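Local coordinates for protein aminofutalosine deaminase (Helicobacter pylori, PDB 7LKK) that deaminates aminofutalosine in the menaquinone pathway, as a metal-dependent hydrolase of the amidohydrolase family that here holds an iron(III) ion and a coformycin-type inhibitor, at residues H79-F84 / G134-H139; V154-F159 / K188-V193. All coordinates share one frame; numbering follows the deposited sequence.

How the interactions relate
From the N terminus, strand 69-80 enters first, and interaction 1 pairs its end and the following turn, 79-84, with 134-139, closing a loop of 49 residues, about half of it helix. Interaction 2 opens only after that loop is complete: 154-159 pairs with 188-193 across the crossover through helix 166-180. The two loops thus run in series, neither enclosing nor crossing the other. Strands 130-137 and 152-159 are direct neighbours, probably joined by Glu158 N to Ser137 O and Phe156 N to Ala135 O, so the contacts lay down four successive parallel strands of the TIM-type barrel. Both reach the inhibitor, interaction 1 also the iron.

Interaction 1 (H79-F84 / G134-H139); sequences HTHFEF and GAISNH. With FE (Fe (III) ion), chain E; MCF ((8R)-3-(5-S-methyl-5-thio-beta-D-ribofuranosyl)-3,6,7,8-tetrahydroimidazo[4,5-d][1,3]diazepin-8-ol), chain J; EDO (1,2-ethanediol), chain F.
Ile136 packs over one face of the His81 imidazole, offset toward its rim, its CB 3.9 Å from the ring centroid in a CH-pi contact, while the inhibitor covers the opposite face with its N1 over the ring centre. The CG1 branch of the same isoleucine, beside the backbone N, crosses His79 obliquely, CG1 lying 3.5 Å from His79 CE1. One branched side chain thus backs both histidines of the HxH motif. His79 reaches the iron with CG anti to its backbone N (chi1 -173°), His81 with CG anti to the carbonyl carbon (chi1 -57°); their NE2 atoms and inhibitor O8 bind the metal, and His221 and Asp328 complete the protein site. Behind them the strands pair in parallel: Thr80 N donates to Gly134 O, and Ile136 N to Thr80 O at 2.8 Å, nearly along the C=O axis. Thr80 OG1 turns instead to the backbone O of Asp328.

Beyond the paired backbone Glu83 takes over, its extended side chain carrying the carboxylate to two successive backbone N-H groups. Asn138 N meets Glu83 OE1 at 2.9 Å, almost straight (176°) but from above the carboxylate plane; His139 N uses the syn lone pair of Glu83 OE2. Two waters fill in between: one links Phe82 N to Ile136 O, the other Glu83 OE1 to the same carbonyl. Beyond this bidentate grip, Asn138 OD1 accepts from inhibitor O3S at 2.7 Å. Phe84 brings CE2 to within 3.6 Å of inhibitor C1S. The buried carboxylate therefore fixes the loop that presents Asn138 to the ribose, while Ile136 packs against both imidazoles whose NE2 atoms bind the iron; coordination through NE2 means those nitrogens carry no proton.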
ATOM      1  N   HIS A  79      13.424  -5.601  12.095  1.00 17.03           N
ATOM      2  CA  HIS A  79      12.798  -4.898  13.214  1.00 16.15           C
ATOM      3  C   HIS A  79      11.325  -5.277  13.285  1.00 22.42           C
ATOM      4  O   HIS A  79      10.528  -4.829  12.455  1.00 21.90           O
ATOM      5  CB  HIS A  79      12.962  -3.387  13.065  1.00 18.43           C
ATOM      6  CG  HIS A  79      12.501  -2.607  14.258  1.00 18.73           C
ATOM      7  ND1 HIS A  79      13.294  -2.410  15.368  1.00 14.68           N
ATOM      8  CD2 HIS A  79      11.331  -1.974  14.512  1.00 19.46           C
ATOM      9  CE1 HIS A  79      12.633  -1.687  16.255  1.00 20.31           C
ATOM     10  NE2 HIS A  79      11.440  -1.410  15.760  1.00 18.44           N
ATOM     11  N   THR A  80      10.963  -6.093  14.275  1.00 19.86           N
ATOM     12  CA  THR A  80       9.565  -6.404  14.531  1.00 22.02           C
ATOM     13  C   THR A  80       9.363  -6.569  16.031  1.00 26.89           C
ATOM     14  O   THR A  80      10.309  -6.819  16.781  1.00 25.32           O
ATOM     15  CB  THR A  80       9.111  -7.664  13.783  1.00 25.21           C
ATOM     16  OG1 THR A  80       7.699  -7.840  13.954  1.00 34.16           O
ATOM     17  CG2 THR A  80       9.839  -8.886  14.313  1.00 26.64           C
ATOM     18  N   HIS A  81       8.110  -6.426  16.459  1.00 25.52           N
ATOM     19  CA  HIS A  81       7.704  -6.598  17.856  1.00 25.46           C
ATOM     20  C   HIS A  81       6.660  -7.709  17.913  1.00 27.55           C
ATOM     21  O   HIS A  81       5.460  -7.448  17.798  1.00 30.66           O
ATOM     22  CB  HIS A  81       7.147  -5.297  18.445  1.00 27.52           C
ATOM     23  CG  HIS A  81       8.089  -4.138  18.373  1.00 22.93           C
ATOM     24  ND1 HIS A  81       8.747  -3.642  19.478  1.00 23.77           N
ATOM     25  CD2 HIS A  81       8.466  -3.359  17.331  1.00 26.39           C
ATOM     26  CE1 HIS A  81       9.496  -2.616  19.118  1.00 24.98           C
ATOM     27  NE2 HIS A  81       9.345  -2.424  17.821  1.00 23.02           N
ATOM     28  N   PHE A  82       7.118  -8.952  18.090  1.00 24.09           N
ATOM     29  CA  PHE A  82       6.195 -10.082  18.109  1.00 24.75           C
ATOM     30  C   PHE A  82       5.243 -10.024  19.297  1.00 30.00           C
ATOM     31  O   PHE A  82       4.099 -10.481  19.196  1.00 30.38           O
ATOM     32  CB  PHE A  82       6.971 -11.399  18.129  1.00 24.79           C
ATOM     33  CG  PHE A  82       7.485 -11.821  16.782  1.00 27.54           C
ATOM     34  CD1 PHE A  82       6.612 -12.246  15.794  1.00 26.03           C
ATOM     35  CD2 PHE A  82       8.840 -11.804  16.508  1.00 27.10           C
ATOM     36  CE1 PHE A  82       7.084 -12.639  14.555  1.00 27.68           C
ATOM     37  CE2 PHE A  82       9.319 -12.198  15.271  1.00 28.19           C
ATOM     38  CZ  PHE A  82       8.439 -12.614  14.295  1.00 28.99           C
ATOM     39  N   GLU A  83       5.690  -9.467  20.426  1.00 26.02           N
ATOM     40  CA  GLU A  83       4.865  -9.454  21.630  1.00 26.23           C
ATOM     41  C   GLU A  83       3.573  -8.664  21.452  1.00 25.77           C
ATOM     42  O   GLU A  83       2.608  -8.906  22.185  1.00 23.87           O
ATOM     43  CB  GLU A  83       5.665  -8.894  22.808  1.00 28.92           C
ATOM     44  CG  GLU A  83       6.859  -9.750  23.213  1.00 28.85           C
ATOM     45  CD  GLU A  83       7.740  -9.076  24.253  1.00 29.72           C
ATOM     46  OE1 GLU A  83       8.048  -7.877  24.090  1.00 30.27           O
ATOM     47  OE2 GLU A  83       8.126  -9.749  25.232  1.00 30.49           O
ATOM     48  N   PHE A  84       3.524  -7.733  20.498  1.00 31.93           N
ATOM     49  CA  PHE A  84       2.334  -6.932  20.241  1.00 26.49           C
ATOM     50  C   PHE A  84       1.471  -7.502  19.118  1.00 29.02           C
ATOM     51  O   PHE A  84       0.692  -6.761  18.510  1.00 27.40           O
ATOM     52  CB  PHE A  84       2.728  -5.494  19.908  1.00 27.44           C
ATOM     53  CG  PHE A  84       3.254  -4.716  21.079  1.00 29.72           C
ATOM     54  CD1 PHE A  84       2.387  -4.050  21.931  1.00 30.96           C
ATOM     55  CD2 PHE A  84       4.615  -4.640  21.321  1.00 27.39           C
ATOM     56  CE1 PHE A  84       2.868  -3.329  23.007  1.00 29.66           C
ATOM     57  CE2 PHE A  84       5.102  -3.922  22.395  1.00 29.24           C
ATOM     58  CZ  PHE A  84       4.227  -3.265  23.239  1.00 30.31           C
ATOM     59  N   GLY A 134      14.864  -9.651  13.098  1.00 17.82           N
ATOM     60  CA  GLY A 134      15.332  -8.909  14.252  1.00 20.10           C
ATOM     61  C   GLY A 134      14.162  -8.620  15.171  1.00 22.82           C
ATOM     62  O   GLY A 134      13.360  -7.724  14.895  1.00 18.44           O
ATOM     63  N   ALA A 135      14.038  -9.387  16.250  1.00 21.46           N
ATOM     64  CA  ALA A 135      12.870  -9.338  17.122  1.00 21.29           C
ATOM     65  C   ALA A 135      13.164  -8.484  18.349  1.00 20.83           C
ATOM     66  O   ALA A 135      14.019  -8.837  19.168  1.00 20.83           O
ATOM     67  CB  ALA A 135      12.454 -10.749  17.538  1.00 21.95           C
ATOM     68  N   ILE A 136      12.448  -7.371  18.479  1.00 24.56           N
ATOM     69  CA  ILE A 136      12.531  -6.544  19.676  1.00 22.66           C
ATOM     70  C   ILE A 136      11.643  -7.152  20.752  1.00 25.45           C
ATOM     71  O   ILE A 136      10.461  -7.429  20.515  1.00 24.25           O
ATOM     72  CB  ILE A 136      12.123  -5.095  19.372  1.00 27.86           C
ATOM     73  CG1 ILE A 136      12.979  -4.522  18.241  1.00 25.10           C
ATOM     74  CG2 ILE A 136      12.237  -4.239  20.626  1.00 21.86           C
ATOM     75  CD1 ILE A 136      14.300  -3.940  18.701  1.00 28.43           C
ATOM     76  N   SER A 137      12.204  -7.352  21.942  1.00 23.26           N
ATOM     77  CA  SER A 137      11.503  -8.050  23.009  1.00 21.55           C
ATOM     78  C   SER A 137      11.727  -7.333  24.330  1.00 28.60           C
ATOM     79  O   SER A 137      12.864  -6.990  24.668  1.00 23.89           O
ATOM     80  CB  SER A 137      11.978  -9.503  23.115  1.00 24.49           C
ATOM     81  OG  SER A 137      11.224 -10.211  24.081  1.00 30.35           O
ATOM     82  N   ASN A 138      10.641  -7.116  25.071  1.00 25.93           N
ATOM     83  CA  ASN A 138      10.707  -6.540  26.409  1.00 25.73           C
ATOM     84  C   ASN A 138      10.623  -7.579  27.517  1.00 28.77           C
ATOM     85  O   ASN A 138      11.114  -7.328  28.623  1.00 28.07           O
ATOM     86  CB  ASN A 138       9.579  -5.519  26.604  1.00 32.42           C
ATOM     87  CG  ASN A 138       9.669  -4.359  25.636  1.00 28.42           C
ATOM     88  OD1 ASN A 138       8.729  -4.083  24.892  1.00 28.20           O
ATOM     89  ND2 ASN A 138      10.804  -3.672  25.639  1.00 27.14           N
ATOM     90  N   HIS A 139      10.013  -8.737  27.251  1.00 31.96           N
ATOM     91  CA  HIS A 139       9.788  -9.744  28.278  1.00 31.69           C
ATOM     92  C   HIS A 139      10.129 -11.161  27.836  1.00 30.58           C
ATOM     93  O   HIS A 139       9.930 -12.096  28.620  1.00 35.31           O
ATOM     94  CB  HIS A 139       8.326  -9.707  28.755  1.00 35.03           C
ATOM     95  CG  HIS A 139       7.862  -8.350  29.186  1.00 36.29           C
ATOM     96  ND1 HIS A 139       8.331  -7.728  30.324  1.00 36.62           N
ATOM     97  CD2 HIS A 139       6.966  -7.496  28.635  1.00 30.04           C
ATOM     98  CE1 HIS A 139       7.745  -6.551  30.453  1.00 34.85           C
ATOM     99  NE2 HIS A 139       6.912  -6.385  29.441  1.00 35.33           N
TER
HETATM  100 FE    FE E 501       9.843  -0.733  16.885  1.00 27.30          FE
HETATM  101  O8  MCF J 506       8.886   0.975  16.993  1.00 30.79           O
HETATM  102  C8  MCF J 506       7.486   1.020  17.103  1.00 28.39           C
HETATM  103  C7  MCF J 506       6.956   2.438  17.284  1.00 25.65           C
HETATM  104  N6  MCF J 506       7.898   3.251  18.012  1.00 25.30           N
HETATM  105  C5  MCF J 506       8.452   2.758  19.253  1.00 26.51           C
HETATM  106  N4  MCF J 506       8.163   1.468  19.869  1.00 24.69           N
HETATM  107  C10 MCF J 506       7.274   0.332  19.520  1.00 25.35           C
HETATM  108  C9  MCF J 506       6.946   0.081  18.202  1.00 24.50           C
HETATM  109  N1  MCF J 506       6.156  -0.984  18.182  1.00 26.38           N
HETATM  110  C2  MCF J 506       5.983  -1.430  19.425  1.00 26.43           C
HETATM  111  N3  MCF J 506       6.678  -0.628  20.237  1.00 23.54           N
HETATM  112  C1S MCF J 506       6.713  -0.808  21.721  1.00 29.09           C
HETATM  113  C2S MCF J 506       8.118  -0.628  22.341  1.00 28.97           C
HETATM  114  O2S MCF J 506       8.831  -1.787  22.263  1.00 23.50           O
HETATM  115  O4S MCF J 506       6.005   0.096  22.287  1.00 27.92           O
HETATM  116  C4S MCF J 506       6.623   0.282  23.773  1.00 29.99           C
HETATM  117  C3S MCF J 506       7.788  -0.301  23.793  1.00 29.79           C
HETATM  118  O3S MCF J 506       7.695  -1.576  24.593  1.00 30.91           O
HETATM  119  C5S MCF J 506       6.765   1.763  24.077  1.00 31.10           C
HETATM  120  S5S MCF J 506       6.580   2.039  25.862  1.00 38.43           S
HETATM  121  C6S MCF J 506       7.299   3.649  26.295  1.00 34.28           C
HETATM  122  C1  EDO F 502       5.455  -3.739  27.219  1.00 35.39           C
HETATM  123  O1  EDO F 502       5.754  -4.250  25.915  1.00 37.16           O
HETATM  124  C2  EDO F 502       6.264  -2.473  27.480  1.00 36.37           C
HETATM  125  O2  EDO F 502       5.676  -1.369  26.783  1.00 36.54           O
HETATM  126  O   HOH W   1       9.672  -9.448  18.800  1.00 30.18           O
HETATM  127  O   HOH W   2       8.183  -7.493  21.322  1.00 32.16           O

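Interaction 2 (V154-F159 / K188-V193); sequences VVFLEF and KAALAV. With MCF ((8R)-3-(5-S-methyl-5-thio-beta-D-ribofuranosyl)-3,6,7,8-tetrahydroimidazo[4,5-d][1,3]diazepin-8-ol), chain J.
Strands 152-159 and 187-193 are the two parallel strands of a beta-alpha-beta unit of the barrel, crossed over by helix 166-180. Five backbone hydrogen bonds alternate between them, from Val155 N to Lys188 O through to Phe159 N to Ala192 O, the last 2.8 Å long and fairly straight (168°). Val154, Phe156 and Glu158 share one face of the sheet with Lys188, Ala190 and Ala192. Here Ala190 CB sits over the Phe156 ring, offset toward its rim and 3.4 Å from Phe156 CD2, while Leu191 O lies at the ring edge. Val154 and Lys188 run side by side, Val154 CG2 against Lys188 CE. On the other face, Leu157 and Leu191 pack against Phe172 of the covering helix.

Glu158 rests its CB on Ala192 CB at 3.7 Å and extends onward, CG anti to the backbone N (chi1 174°). Its OE1 accepts a short 2.5 Å hydrogen bond from inhibitor O2S and another from Asn138 ND2; OE2 takes one from a water that also donates to Val193 O. With donors on both oxygens, the buried carboxylate is probably stabilised as the anion that recognises the ribose hydroxyl.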
ATOM      1  N   VAL A 154      17.479 -12.902  15.758  1.00 20.66           N
ATOM      2  CA  VAL A 154      18.295 -12.031  16.593  1.00 18.65           C
ATOM      3  C   VAL A 154      17.338 -11.295  17.520  1.00 22.77           C
ATOM      4  O   VAL A 154      16.615 -10.387  17.087  1.00 19.37           O
ATOM      5  CB  VAL A 154      19.132 -11.048  15.766  1.00 17.93           C
ATOM      6  CG1 VAL A 154      19.938 -10.139  16.682  1.00 18.19           C
ATOM      7  CG2 VAL A 154      20.051 -11.803  14.818  1.00 21.95           C
ATOM      8  N   VAL A 155      17.318 -11.684  18.790  1.00 19.61           N
ATOM      9  CA  VAL A 155      16.370 -11.131  19.751  1.00 19.51           C
ATOM     10  C   VAL A 155      17.049  -9.981  20.484  1.00 20.38           C
ATOM     11  O   VAL A 155      18.025 -10.183  21.213  1.00 20.91           O
ATOM     12  CB  VAL A 155      15.863 -12.197  20.729  1.00 22.79           C
ATOM     13  CG1 VAL A 155      15.072 -11.545  21.853  1.00 18.04           C
ATOM     14  CG2 VAL A 155      15.002 -13.212  19.995  1.00 24.42           C
ATOM     15  N   PHE A 156      16.537  -8.772  20.274  1.00 20.35           N
ATOM     16  CA  PHE A 156      17.014  -7.572  20.956  1.00 20.94           C
ATOM     17  C   PHE A 156      16.187  -7.398  22.223  1.00 18.95           C
ATOM     18  O   PHE A 156      15.029  -6.975  22.165  1.00 18.25           O
ATOM     19  CB  PHE A 156      16.886  -6.344  20.058  1.00 18.45           C
ATOM     20  CG  PHE A 156      17.745  -6.382  18.824  1.00 19.53           C
ATOM     21  CD1 PHE A 156      17.320  -7.051  17.686  1.00 16.26           C
ATOM     22  CD2 PHE A 156      18.959  -5.717  18.788  1.00 17.46           C
ATOM     23  CE1 PHE A 156      18.102  -7.077  16.545  1.00 20.10           C
ATOM     24  CE2 PHE A 156      19.748  -5.741  17.650  1.00 21.50           C
ATOM     25  CZ  PHE A 156      19.317  -6.420  16.527  1.00 22.43           C
ATOM     26  N   LEU A 157      16.770  -7.728  23.371  1.00 19.77           N
ATOM     27  CA  LEU A 157      16.126  -7.430  24.647  1.00 18.16           C
ATOM     28  C   LEU A 157      16.157  -5.924  24.862  1.00 18.47           C
ATOM     29  O   LEU A 157      17.231  -5.337  25.033  1.00 18.22           O
ATOM     30  CB  LEU A 157      16.819  -8.160  25.793  1.00 15.66           C
ATOM     31  CG  LEU A 157      16.175  -7.938  27.165  1.00 23.86           C
ATOM     32  CD1 LEU A 157      14.733  -8.423  27.173  1.00 25.65           C
ATOM     33  CD2 LEU A 157      16.977  -8.610  28.267  1.00 23.30           C
ATOM     34  N   GLU A 158      14.985  -5.297  24.857  1.00 19.04           N
ATOM     35  CA  GLU A 158      14.867  -3.847  24.819  1.00 21.40           C
ATOM     36  C   GLU A 158      14.640  -3.298  26.219  1.00 21.78           C
ATOM     37  O   GLU A 158      13.730  -3.742  26.928  1.00 18.24           O
ATOM     38  CB  GLU A 158      13.721  -3.426  23.900  1.00 18.15           C
ATOM     39  CG  GLU A 158      13.432  -1.943  23.913  1.00 20.79           C
ATOM     40  CD  GLU A 158      12.268  -1.582  23.016  1.00 24.20           C
ATOM     41  OE1 GLU A 158      11.121  -1.923  23.367  1.00 27.48           O
ATOM     42  OE2 GLU A 158      12.503  -0.964  21.955  1.00 24.88           O
ATOM     43  N   PHE A 159      15.454  -2.320  26.603  1.00 20.48           N
ATOM     44  CA  PHE A 159      15.376  -1.728  27.929  1.00 21.64           C
ATOM     45  C   PHE A 159      14.479  -0.498  27.911  1.00 20.34           C
ATOM     46  O   PHE A 159      14.580   0.345  27.013  1.00 21.18           O
ATOM     47  CB  PHE A 159      16.770  -1.358  28.437  1.00 18.81           C
ATOM     48  CG  PHE A 159      16.764  -0.747  29.804  1.00 22.63           C
ATOM     49  CD1 PHE A 159      16.714  -1.549  30.929  1.00 29.87           C
ATOM     50  CD2 PHE A 159      16.793   0.627  29.965  1.00 22.01           C
ATOM     51  CE1 PHE A 159      16.698  -0.994  32.191  1.00 34.38           C
ATOM     52  CE2 PHE A 159      16.774   1.190  31.223  1.00 30.56           C
ATOM     53  CZ  PHE A 159      16.728   0.376  32.336  1.00 33.55           C
ATOM     54  N   LYS A 188      20.539 -15.521  18.212  1.00 19.67           N
ATOM     55  CA  LYS A 188      21.572 -14.611  18.683  1.00 24.44           C
ATOM     56  C   LYS A 188      20.948 -13.610  19.644  1.00 22.03           C
ATOM     57  O   LYS A 188      19.910 -13.014  19.338  1.00 18.97           O
ATOM     58  CB  LYS A 188      22.242 -13.883  17.515  1.00 24.84           C
ATOM     59  CG  LYS A 188      23.197 -12.775  17.941  1.00 24.89           C
ATOM     60  CD  LYS A 188      24.233 -12.473  16.866  1.00 27.64           C
ATOM     61  CE  LYS A 188      23.576 -12.116  15.543  1.00 25.72           C
ATOM     62  NZ  LYS A 188      24.575 -11.883  14.460  1.00 28.67           N
ATOM     63  N   ALA A 189      21.572 -13.433  20.803  1.00 25.26           N
ATOM     64  CA  ALA A 189      21.084 -12.488  21.795  1.00 22.49           C
ATOM     65  C   ALA A 189      21.659 -11.104  21.530  1.00 20.49           C
ATOM     66  O   ALA A 189      22.849 -10.956  21.238  1.00 24.91           O
ATOM     67  CB  ALA A 189      21.447 -12.945  23.209  1.00 22.05           C
ATOM     68  N   ALA A 190      20.804 -10.090  21.637  1.00 18.54           N
ATOM     69  CA  ALA A 190      21.192  -8.707  21.410  1.00 20.31           C
ATOM     70  C   ALA A 190      20.438  -7.825  22.396  1.00 21.17           C
ATOM     71  O   ALA A 190      19.608  -8.301  23.175  1.00 19.32           O
ATOM     72  CB  ALA A 190      20.930  -8.288  19.960  1.00 20.07           C
ATOM     73  N   LEU A 191      20.731  -6.528  22.360  1.00 19.49           N
ATOM     74  CA  LEU A 191      20.198  -5.576  23.321  1.00 18.77           C
ATOM     75  C   LEU A 191      19.674  -4.347  22.596  1.00 17.79           C
ATOM     76  O   LEU A 191      20.096  -4.029  21.481  1.00 19.97           O
ATOM     77  CB  LEU A 191      21.261  -5.167  24.349  1.00 20.96           C
ATOM     78  CG  LEU A 191      21.641  -6.252  25.356  1.00 22.80           C
ATOM     79  CD1 LEU A 191      23.044  -6.030  25.892  1.00 22.73           C
ATOM     80  CD2 LEU A 191      20.629  -6.292  26.489  1.00 23.95           C
ATOM     81  N   ALA A 192      18.744  -3.650  23.242  1.00 19.51           N
ATOM     82  CA  ALA A 192      18.148  -2.465  22.646  1.00 17.50           C
ATOM     83  C   ALA A 192      17.896  -1.404  23.705  1.00 19.55           C
ATOM     84  O   ALA A 192      17.489  -1.713  24.829  1.00 23.41           O
ATOM     85  CB  ALA A 192      16.835  -2.801  21.926  1.00 15.00           C
ATOM     86  N   VAL A 193      18.153  -0.154  23.331  1.00 19.00           N
ATOM     87  CA  VAL A 193      17.718   1.016  24.082  1.00 18.16           C
ATOM     88  C   VAL A 193      16.478   1.550  23.385  1.00 20.69           C
ATOM     89  O   VAL A 193      16.505   1.799  22.175  1.00 18.06           O
ATOM     90  CB  VAL A 193      18.823   2.085  24.136  1.00 20.16           C
ATOM     91  CG1 VAL A 193      18.341   3.312  24.895  1.00 21.21           C
ATOM     92  CG2 VAL A 193      20.095   1.514  24.758  1.00 15.70           C
TER
HETATM   93  O8  MCF J 506       8.886   0.975  16.993  1.00 30.79           O
HETATM   94  C8  MCF J 506       7.486   1.020  17.103  1.00 28.39           C
HETATM   95  C7  MCF J 506       6.956   2.438  17.284  1.00 25.65           C
HETATM   96  N6  MCF J 506       7.898   3.251  18.012  1.00 25.30           N
HETATM   97  C5  MCF J 506       8.452   2.758  19.253  1.00 26.51           C
HETATM   98  N4  MCF J 506       8.163   1.468  19.869  1.00 24.69           N
HETATM   99  C10 MCF J 506       7.274   0.332  19.520  1.00 25.35           C
HETATM  100  C9  MCF J 506       6.946   0.081  18.202  1.00 24.50           C
HETATM  101  N1  MCF J 506       6.156  -0.984  18.182  1.00 26.38           N
HETATM  102  C2  MCF J 506       5.983  -1.430  19.425  1.00 26.43           C
HETATM  103  N3  MCF J 506       6.678  -0.628  20.237  1.00 23.54           N
HETATM  104  C1S MCF J 506       6.713  -0.808  21.721  1.00 29.09           C
HETATM  105  C2S MCF J 506       8.118  -0.628  22.341  1.00 28.97           C
HETATM  106  O2S MCF J 506       8.831  -1.787  22.263  1.00 23.50           O
HETATM  107  O4S MCF J 506       6.005   0.096  22.287  1.00 27.92           O
HETATM  108  C4S MCF J 506       6.623   0.282  23.773  1.00 29.99           C
HETATM  109  C3S MCF J 506       7.788  -0.301  23.793  1.00 29.79           C
HETATM  110  O3S MCF J 506       7.695  -1.576  24.593  1.00 30.91           O
HETATM  111  C5S MCF J 506       6.765   1.763  24.077  1.00 31.10           C
HETATM  112  S5S MCF J 506       6.580   2.039  25.862  1.00 38.43           S
HETATM  113  C6S MCF J 506       7.299   3.649  26.295  1.00 34.28           C
HETATM  114  O   HOH W   3      14.683  -0.261  20.600  1.00 20.45           O